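Local coordinates for protein dehalogenase (PDB 6A41) that is probably a dehalogenase that removes halide from halogenated substrates, built on the Rossmann-type fold of the short-chain dehydrogenase/reductase family, at residues G20-A25 with H46-Q51. Numbering follows the deposited sequence.
Sequences GTTRIA and HKYESQ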
loop_
_atom_site.group_PDB
_atom_site.type_symbol
_atom_site.label_atom_id
_atom_site.label_comp_id
_atom_site.label_asym_id
_atom_site.label_seq_id
_atom_site.Cartn_x
_atom_site.Cartn_y
_atom_site.Cartn_z
ATOM N N GLY A 20 -0.092 -20.605 -19.815
ATOM C CA GLY A 20 -0.346 -19.204 -20.362
ATOM C C GLY A 20 0.991 -18.559 -20.672
ATOM O O GLY A 20 1.158 -17.963 -21.706
ATOM N N THR A 21 1.950 -18.652 -19.715
ATOM C CA THR A 21 3.182 -18.006 -19.900
ATOM C C THR A 21 3.943 -18.659 -21.082
ATOM O O THR A 21 4.485 -17.974 -21.865
ATOM C CB THR A 21 4.054 -18.037 -18.643
ATOM O OG1 THR A 21 3.292 -17.446 -17.538
ATOM C CG2 THR A 21 5.336 -17.231 -18.876
ATOM N N THR A 22 3.972 -19.988 -21.170
ATOM C CA THR A 22 4.697 -20.642 -22.276
ATOM C C THR A 22 4.187 -20.146 -23.626
ATOM O O THR A 22 4.954 -19.765 -24.537
ATOM C CB THR A 22 4.454 -22.157 -22.225
ATOM O OG1 THR A 22 5.040 -22.695 -21.064
ATOM C CG2 THR A 22 5.066 -22.849 -23.432
ATOM N N ARG A 23 2.868 -20.182 -23.707
ATOM C CA ARG A 23 2.128 -19.831 -24.931
ATOM C C ARG A 23 2.424 -18.403 -25.429
ATOM O O ARG A 23 2.759 -18.166 -26.639
ATOM C CB ARG A 23 0.607 -19.987 -24.719
ATOM C CG ARG A 23 -0.190 -19.807 -25.972
ATOM C CD ARG A 23 -1.737 -19.885 -25.799
ATOM N NE ARG A 23 -2.041 -21.157 -25.225
ATOM C CZ ARG A 23 -2.444 -21.455 -23.988
ATOM N NH1 ARG A 23 -2.699 -20.589 -23.077
ATOM N NH2 ARG A 23 -2.592 -22.756 -23.705
ATOM N N ILE A 24 2.300 -17.450 -24.529
ATOM C CA ILE A 24 2.603 -16.061 -24.899
ATOM C C ILE A 24 4.098 -15.837 -25.142
ATOM O O ILE A 24 4.430 -15.157 -26.129
ATOM C CB ILE A 24 2.033 -15.078 -23.847
ATOM C CG1 ILE A 24 0.483 -15.175 -23.727
ATOM C CG2 ILE A 24 2.345 -13.644 -24.245
ATOM C CD1 ILE A 24 -0.264 -14.973 -25.043
ATOM N N ALA A 25 4.979 -16.399 -24.303
ATOM C CA ALA A 25 6.410 -16.183 -24.470
ATOM C C ALA A 25 6.825 -16.670 -25.890
ATOM O O ALA A 25 7.568 -16.024 -26.606
ATOM C CB ALA A 25 7.144 -16.946 -23.407
ATOM N N HIS A 46 7.178 -35.100 -23.681
ATOM C CA HIS A 46 6.666 -35.171 -25.043
ATOM C C HIS A 46 5.311 -34.476 -25.215
ATOM O O HIS A 46 5.091 -33.795 -26.176
ATOM C CB HIS A 46 6.587 -36.610 -25.580
ATOM C CG HIS A 46 7.947 -37.312 -25.615
ATOM N ND1 HIS A 46 8.098 -38.713 -25.640
ATOM C CD2 HIS A 46 9.219 -36.803 -25.535
ATOM C CE1 HIS A 46 9.391 -39.013 -25.622
ATOM N NE2 HIS A 46 10.085 -37.884 -25.511
ATOM N N LYS A 47 4.425 -34.672 -24.313
ATOM C CA LYS A 47 3.126 -34.002 -24.298
ATOM C C LYS A 47 3.282 -32.459 -24.178
ATOM O O LYS A 47 2.637 -31.672 -24.939
ATOM C CB LYS A 47 2.389 -34.564 -23.106
ATOM C CG LYS A 47 1.001 -34.126 -22.842
ATOM C CD LYS A 47 0.489 -34.902 -21.603
ATOM C CE LYS A 47 -0.933 -35.380 -21.853
ATOM N NZ LYS A 47 -1.673 -34.147 -22.244
ATOM N N TYR A 48 4.176 -31.994 -23.292
ATOM C CA TYR A 48 4.376 -30.499 -23.192
ATOM C C TYR A 48 4.924 -29.926 -24.529
ATOM O O TYR A 48 4.513 -28.924 -25.071
ATOM C CB TYR A 48 5.301 -30.187 -22.025
ATOM C CG TYR A 48 5.700 -28.731 -21.897
ATOM C CD1 TYR A 48 4.787 -27.771 -21.458
ATOM C CD2 TYR A 48 6.956 -28.344 -22.238
ATOM C CE1 TYR A 48 5.129 -26.438 -21.352
ATOM C CE2 TYR A 48 7.301 -27.033 -22.135
ATOM C CZ TYR A 48 6.359 -26.048 -21.727
ATOM O OH TYR A 48 6.868 -24.699 -21.539
ATOM N N GLU A 49 5.952 -30.568 -25.039
ATOM C CA GLU A 49 6.637 -30.147 -26.201
ATOM C C GLU A 49 5.726 -30.255 -27.453
ATOM O O GLU A 49 5.814 -29.390 -28.347
ATOM C CB GLU A 49 7.960 -30.866 -26.405
ATOM C CG GLU A 49 8.993 -30.524 -25.312
ATOM C CD GLU A 49 10.384 -31.100 -25.534
ATOM O OE1 GLU A 49 10.521 -31.918 -26.498
ATOM O OE2 GLU A 49 11.337 -30.758 -24.803
ATOM N N SER A 50 4.840 -31.210 -27.499
ATOM C CA SER A 50 3.970 -31.292 -28.639
ATOM C C SER A 50 2.859 -30.214 -28.561
ATOM O O SER A 50 2.402 -29.684 -29.571
ATOM C CB SER A 50 3.477 -32.718 -28.786
ATOM O OG SER A 50 2.340 -32.831 -28.016
ATOM N N GLN A 51 2.411 -29.868 -27.359
ATOM C CA GLN A 51 1.447 -28.772 -27.149
ATOM C C GLN A 51 2.066 -27.392 -27.389
ATOM O O GLN A 51 1.374 -26.516 -27.934
ATOM C CB GLN A 51 0.934 -28.886 -25.736
ATOM C CG GLN A 51 -0.202 -28.071 -25.252
ATOM C CD GLN A 51 -0.608 -28.613 -23.826
ATOM O OE1 GLN A 51 -0.010 -29.646 -23.185
ATOM N NE2 GLN A 51 -1.616 -27.980 -23.340
#
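Two groups grip Thr22 OG1: the Tyr48 hydroxyl across the contact and the carbonyl oxygen of Gly18, one turn back in its own helix. The bond from Tyr48 OH to Thr22 OG1 measures 2.8 Å. Tyr48 OH is the donor here, so Thr22 OG1 can give its own proton to the Gly18 carbonyl. The acceptor lies in the plane of the tyrosine ring, off its hydroxyl edge and toward CE1. The angle CZ-OH-OG1 at Tyr48 is about 118°, which suits a phenol proton held flat with the ring. Thr22 CG2 packs against the same hydroxyl, 3.2 Å from Tyr48 OH, and is 3.8 Å from Tyr48 CZ. One threonine thus offers both a polar and an apolar branch to the end of the ring.

The two side chains reach for each other from their separate helices. The CA atoms of Thr22 and Tyr48 lie 9.9 Å apart, and the long tyrosine side chain covers most of that distance, with CG anti to the backbone N (chi1 174°). A leucine in place of Tyr48 would probably leave Thr22 OG1 without its cross-helix donor and open a gap beside Thr22 CG2.

The rings of Phe39 and Phe52 meet the Tyr48 ring with their planes tilted by roughly half a right angle, and Val13 touches both Thr22 and Tyr48. The contact joins helices 18-27 and 42-51, which follow strands 7-10 and 31-34 in successive beta-alpha-beta crossovers of the Rossmann-type fold. Thr22 also rests on Ile10 of strand 7-10, Tyr48 lies on Val32 and Ala34 of strand 31-34, and helix 214-225 packs against helix 18-27 through Thr21, Ile24 and Ala25.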